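Local coordinates for lysozyme, putative (Bacillus anthracis, PDB 2WAG), which probably hydrolyses the glycan strands of bacterial cell-wall peptidoglycan as a family GH25 lysozyme, apparently with retention of anomeric configuration, at residues Y14-Q25 and K199-E210. Numbering follows the deposited sequence. Where two conformers were deposited one is given.
Sequences YEIKGVDVASYQ and KYIDLNVFYGNE. With SO4 (sulfate ion), chain C; 15P (polyethylene glycol (N=34)), chain M.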
loop_
_atom_site.group_PDB
_atom_site.type_symbol
_atom_site.label_atom_id
_atom_site.label_comp_id
_atom_site.label_asym_id
_atom_site.label_seq_id
_atom_site.Cartn_x
_atom_site.Cartn_y
_atom_site.Cartn_z
ATOM N N TYR A 14 -16.175 4.073 16.216
ATOM C CA TYR A 14 -16.626 4.523 14.908
ATOM C C TYR A 14 -17.352 3.393 14.224
ATOM O O TYR A 14 -16.723 2.442 13.750
ATOM C CB TYR A 14 -15.426 4.984 14.054
ATOM C CG TYR A 14 -14.620 6.038 14.750
ATOM C CD1 TYR A 14 -15.166 7.279 15.009
ATOM C CD2 TYR A 14 -13.304 5.786 15.192
ATOM C CE1 TYR A 14 -14.447 8.252 15.692
ATOM C CE2 TYR A 14 -12.573 6.746 15.857
ATOM C CZ TYR A 14 -13.143 7.979 16.115
ATOM O OH TYR A 14 -12.433 8.938 16.793
ATOM N N GLU A 15 -18.671 3.494 14.153
ATOM C CA GLU A 15 -19.472 2.420 13.599
ATOM C C GLU A 15 -19.927 2.577 12.168
ATOM O O GLU A 15 -20.566 1.684 11.635
ATOM C CB GLU A 15 -20.708 2.188 14.447
ATOM C CG GLU A 15 -20.361 1.857 15.863
ATOM C CD GLU A 15 -21.517 1.217 16.528
ATOM O OE1 GLU A 15 -21.714 -0.005 16.307
ATOM O OE2 GLU A 15 -22.266 1.956 17.179
ATOM N N ILE A 16 -19.656 3.714 11.548
ATOM C CA ILE A 16 -20.073 3.961 10.184
ATOM C C ILE A 16 -18.861 3.753 9.273
ATOM O O ILE A 16 -17.935 4.576 9.232
ATOM C CB ILE A 16 -20.616 5.404 10.025
ATOM C CG1 ILE A 16 -21.750 5.672 11.040
ATOM C CG2 ILE A 16 -21.058 5.683 8.570
ATOM C CD1 ILE A 16 -22.926 4.749 10.921
ATOM N N LYS A 17 -18.886 2.636 8.547
ATOM C CA LYS A 17 -17.769 2.139 7.748
ATOM C C LYS A 17 -18.084 2.240 6.258
ATOM O O LYS A 17 -19.252 2.143 5.867
ATOM C CB LYS A 17 -17.522 0.662 8.113
ATOM C CG LYS A 17 -16.339 -0.007 7.436
ATOM C CD LYS A 17 -16.058 -1.429 7.997
ATOM C CE LYS A 17 -17.227 -2.392 7.797
ATOM N NZ LYS A 17 -16.914 -3.754 8.363
ATOM N N GLY A 18 -17.061 2.379 5.424
ATOM C CA GLY A 18 -17.286 2.429 3.983
ATOM C C GLY A 18 -16.023 2.203 3.201
ATOM O O GLY A 18 -14.947 2.102 3.766
ATOM N N VAL A 19 -16.162 2.140 1.904
ATOM C CA VAL A 19 -15.035 1.835 1.045
ATOM C C VAL A 19 -14.680 2.979 0.115
ATOM O O VAL A 19 -15.442 3.856 -0.062
ATOM C CB VAL A 19 -15.361 0.593 0.130
ATOM C CG1 VAL A 19 -15.809 -0.613 0.966
ATOM C CG2 VAL A 19 -16.435 0.942 -0.948
ATOM N N ASP A 20 -13.469 2.902 -0.440
ATOM C CA ASP A 20 -13.139 3.729 -1.601
ATOM C C ASP A 20 -12.488 2.803 -2.603
ATOM O O ASP A 20 -11.761 1.896 -2.202
ATOM C CB ASP A 20 -12.277 4.963 -1.263
ATOM C CG ASP A 20 -10.923 4.610 -0.762
ATOM O OD1 ASP A 20 -10.791 4.524 0.455
ATOM O OD2 ASP A 20 -10.005 4.431 -1.576
ATOM N N VAL A 21 -12.807 2.995 -3.877
ATOM C CA VAL A 21 -12.339 2.105 -4.924
ATOM C C VAL A 21 -11.966 2.864 -6.182
ATOM O O VAL A 21 -12.443 3.987 -6.417
ATOM C CB VAL A 21 -13.411 1.035 -5.312
ATOM C CG1 VAL A 21 -13.822 0.205 -4.102
ATOM C CG2 VAL A 21 -14.615 1.683 -5.988
ATOM N N ALA A 22 -11.134 2.219 -6.995
ATOM C CA ALA A 22 -10.799 2.664 -8.342
ATOM C C ALA A 22 -10.843 1.434 -9.231
ATOM O O ALA A 22 -11.207 0.329 -8.776
ATOM C CB ALA A 22 -9.416 3.318 -8.365
ATOM N N SER A 23 -10.465 1.592 -10.497
ATOM C CA SER A 23 -10.555 0.454 -11.406
ATOM C C SER A 23 -9.703 -0.728 -10.951
ATOM O O SER A 23 -10.023 -1.865 -11.279
ATOM C CB SER A 23 -10.160 0.865 -12.826
ATOM O OG SER A 23 -8.813 1.299 -12.857
ATOM N N TYR A 24 -8.640 -0.460 -10.186
ATOM C CA TYR A 24 -7.696 -1.515 -9.754
ATOM C C TYR A 24 -8.359 -2.525 -8.843
ATOM O O TYR A 24 -7.822 -3.607 -8.663
ATOM C CB TYR A 24 -6.413 -0.886 -9.139
ATOM C CG TYR A 24 -6.001 0.247 -10.037
ATOM C CD1 TYR A 24 -5.680 0.005 -11.381
ATOM C CD2 TYR A 24 -6.106 1.559 -9.621
ATOM C CE1 TYR A 24 -5.417 1.042 -12.244
ATOM C CE2 TYR A 24 -5.831 2.597 -10.482
ATOM C CZ TYR A 24 -5.507 2.334 -11.791
ATOM O OH TYR A 24 -5.272 3.389 -12.642
ATOM N N GLN A 25 -9.501 -2.173 -8.250
ATOM C CA GLN A 25 -10.257 -3.108 -7.424
ATOM C C GLN A 25 -11.106 -4.071 -8.267
ATOM O O GLN A 25 -11.786 -4.941 -7.716
ATOM C CB GLN A 25 -11.123 -2.360 -6.394
ATOM C CG GLN A 25 -10.343 -1.931 -5.162
ATOM C CD GLN A 25 -9.171 -1.028 -5.490
ATOM O OE1 GLN A 25 -9.341 0.040 -6.107
ATOM N NE2 GLN A 25 -7.953 -1.458 -5.111
ATOM N N LYS A 199 -8.938 -8.876 0.261
ATOM C CA LYS A 199 -8.986 -8.078 -0.966
ATOM C C LYS A 199 -8.195 -6.779 -0.796
ATOM O O LYS A 199 -8.255 -6.173 0.288
ATOM C CB LYS A 199 -10.451 -7.766 -1.362
ATOM C CG LYS A 199 -10.470 -6.953 -2.636
ATOM C CD LYS A 199 -11.877 -6.651 -3.069
ATOM C CE LYS A 199 -11.892 -5.808 -4.338
ATOM N NZ LYS A 199 -11.213 -6.494 -5.481
ATOM N N TYR A 200 -7.503 -6.315 -1.855
ATOM C CA TYR A 200 -6.902 -4.958 -1.800
ATOM C C TYR A 200 -7.988 -3.969 -2.108
ATOM O O TYR A 200 -8.290 -3.731 -3.284
ATOM C CB TYR A 200 -5.691 -4.797 -2.736
ATOM C CG TYR A 200 -4.493 -5.547 -2.197
ATOM C CD1 TYR A 200 -3.669 -4.982 -1.228
ATOM C CD2 TYR A 200 -4.189 -6.820 -2.653
ATOM C CE1 TYR A 200 -2.570 -5.698 -0.714
ATOM C CE2 TYR A 200 -3.105 -7.517 -2.155
ATOM C CZ TYR A 200 -2.298 -6.963 -1.202
ATOM O OH TYR A 200 -1.222 -7.681 -0.715
ATOM N N ILE A 201 -8.671 -3.548 -1.045
ATOM C CA ILE A 201 -9.684 -2.526 -1.102
ATOM C C ILE A 201 -9.571 -1.703 0.173
ATOM O O ILE A 201 -9.410 -2.229 1.279
ATOM C CB ILE A 201 -11.067 -3.145 -1.198
ATOM C CG1 ILE A 201 -12.128 -2.061 -1.436
ATOM C CG2 ILE A 201 -11.327 -4.030 0.031
ATOM C CD1 ILE A 201 -13.453 -2.643 -1.820
ATOM N N ASP A 202 -9.604 -0.392 0.004
ATOM C CA ASP A 202 -9.483 0.543 1.105
ATOM C C ASP A 202 -10.756 0.618 1.948
ATOM O O ASP A 202 -11.856 0.769 1.399
ATOM C CB ASP A 202 -9.292 1.956 0.538
ATOM C CG ASP A 202 -7.955 2.154 -0.177
ATOM O OD1 ASP A 202 -6.977 1.417 0.092
ATOM O OD2 ASP A 202 -7.885 3.099 -1.009
ATOM N N LEU A 203 -10.571 0.562 3.251
ATOM C CA LEU A 203 -11.685 0.739 4.188
ATOM C C LEU A 203 -11.508 1.946 5.057
ATOM O O LEU A 203 -10.441 2.325 5.407
ATOM C CB LEU A 203 -11.944 -0.507 5.063
ATOM C CG LEU A 203 -12.093 -1.854 4.310
ATOM C CD1 LEU A 203 -12.357 -2.943 5.361
ATOM C CD2 LEU A 203 -13.162 -1.826 3.308
ATOM N N ASN A 204 -12.658 2.520 5.376
ATOM C CA ASN A 204 -12.706 3.812 6.004
ATOM C C ASN A 204 -13.781 3.921 7.066
ATOM O O ASN A 204 -14.681 3.222 7.008
ATOM C CB ASN A 204 -13.060 4.884 4.939
ATOM C CG ASN A 204 -12.117 4.901 3.738
ATOM O OD1 ASN A 204 -11.139 5.474 3.754
ATOM N ND2 ASN A 204 -12.494 4.203 2.738
ATOM N N VAL A 205 -13.640 4.830 8.016
ATOM C CA VAL A 205 -14.787 5.175 8.866
ATOM C C VAL A 205 -15.080 6.678 8.813
ATOM O O VAL A 205 -14.184 7.498 8.596
ATOM C CB VAL A 205 -14.618 4.755 10.358
ATOM C CG1 VAL A 205 -14.682 3.247 10.467
ATOM C CG2 VAL A 205 -13.335 5.327 10.976
ATOM N N PHE A 206 -16.357 6.997 9.017
ATOM C CA PHE A 206 -16.817 8.365 9.276
ATOM C C PHE A 206 -16.620 8.669 10.763
ATOM O O PHE A 206 -16.606 7.748 11.583
ATOM C CB PHE A 206 -18.298 8.385 8.881
ATOM C CG PHE A 206 -19.023 9.701 9.096
ATOM C CD1 PHE A 206 -18.708 10.834 8.366
ATOM C CD2 PHE A 206 -20.103 9.759 9.974
ATOM C CE1 PHE A 206 -19.442 12.014 8.521
ATOM C CE2 PHE A 206 -20.828 10.947 10.142
ATOM C CZ PHE A 206 -20.496 12.059 9.423
ATOM N N TYR A 207 -16.444 9.921 11.146
ATOM C CA TYR A 207 -16.189 10.253 12.524
ATOM C C TYR A 207 -17.390 10.102 13.460
ATOM O O TYR A 207 -17.232 9.880 14.599
ATOM C CB TYR A 207 -15.736 11.754 12.601
ATOM C CG TYR A 207 -16.887 12.734 12.579
ATOM C CD1 TYR A 207 -17.431 13.193 13.745
ATOM C CD2 TYR A 207 -17.477 13.109 11.421
ATOM C CE1 TYR A 207 -18.480 13.952 13.749
ATOM C CE2 TYR A 207 -18.516 13.942 11.430
ATOM C CZ TYR A 207 -19.038 14.348 12.617
ATOM O OH TYR A 207 -20.141 15.163 12.565
ATOM N N GLY A 208 -18.561 10.236 12.908
ATOM C CA GLY A 208 -19.773 10.421 13.713
ATOM C C GLY A 208 -20.771 9.271 13.723
ATOM O O GLY A 208 -20.430 8.170 13.480
ATOM N N ASN A 209 -22.009 9.585 14.065
ATOM C CA ASN A 209 -23.023 8.553 14.247
ATOM C C ASN A 209 -23.925 8.443 13.014
ATOM O O ASN A 209 -23.745 9.165 12.016
ATOM C CB ASN A 209 -23.807 8.787 15.554
ATOM C CG ASN A 209 -24.589 10.073 15.541
ATOM O OD1 ASN A 209 -25.033 10.533 14.492
ATOM N ND2 ASN A 209 -24.808 10.643 16.723
ATOM N N GLU A 210 -24.895 7.534 13.062
ATOM C CA GLU A 210 -25.726 7.257 11.910
ATOM C C GLU A 210 -26.540 8.489 11.477
ATOM O O GLU A 210 -26.673 8.772 10.288
ATOM C CB GLU A 210 -26.658 6.079 12.237
ATOM C CG GLU A 210 -27.863 6.007 11.362
ATOM C CD GLU A 210 -27.748 4.946 10.304
ATOM O OE1 GLU A 210 -26.858 5.062 9.437
ATOM O OE2 GLU A 210 -28.562 3.990 10.343
HETATM S S SO4 C . -0.049 -5.514 2.289
HETATM O O1 SO4 C . 0.724 -5.725 3.502
HETATM O O2 SO4 C . -1.481 -5.302 2.598
HETATM O O3 SO4 C . -0.153 -6.662 1.394
HETATM O O4 SO4 C . 0.123 -4.160 1.721
HETATM C C1 15P M . -22.382 16.208 11.154
HETATM C C2 15P M . -21.197 15.991 10.214
HETATM O O1 15P M . -20.691 17.315 9.947
HETATM C C3 15P M . -19.274 17.371 9.796
HETATM O O HOH W 1 -20.298 5.689 15.285
HETATM O O HOH W 2 -18.525 6.165 12.672
HETATM O O HOH W 3 -9.511 0.515 -2.735
#
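D20 holds its carboxylate between its backbone N and carbonyl carbon (chi1 65°), which brings it up against D202 and N204. The D202 and N204 side chains stand on the same sheet face as D20. N204 ND2 donates to D20 OD1 at 2.9 Å, nearly straight at 165°. The oxygen lies almost in the amide plane and uses its anti lone pair. The same ND2 makes a weak bond to G18 O. D20 OD2 and D202 OD2 are 2.6 Å apart, with the carboxylate planes turned by 45°.

The backbones pair as antiparallel strands. G18 and N204 form a hydrogen-bonded pair, G18 N to N204 O at 3.0 Å and N204 N to G18 O at 2.8 Å. K17 with V205 and V19 with L203 are non-hydrogen-bonded pairs. Their side chains lie on the sheet face away from the two acids, where V19 CG1 meets L203 CD2 at 3.7 Å.

Past D20 the backbones separate. Water 3 bridges D20 O and D202 N. Q25 bends at chi2, and its amide ties A22 to Y200: NE2 donates to Y200 O at 2.9 Å and OE1 accepts from A22 N. NE2 is also hydrogen-bonded to Y200 OH of the second subunit. K199 NZ reaches Q25 O at 2.8 Å. At the other end, the Y14 ring turns an edge to Y207 O, and water 2 joins I16 N to F206 O.

Strands 17-21 and 202-206, first and last of the chain, join the sheet's ends, consistent with closure of this family's TIM-like barrel. D20 OD1 is also hydrogen-bonded to Q184 NE2, and N204 OD1 to W164 NE1. Strand 17-21 pairs in parallel with strand 40-47. Strand 202-206 pairs with strand 182-186, and helix 210-214 packs on I16 and F206.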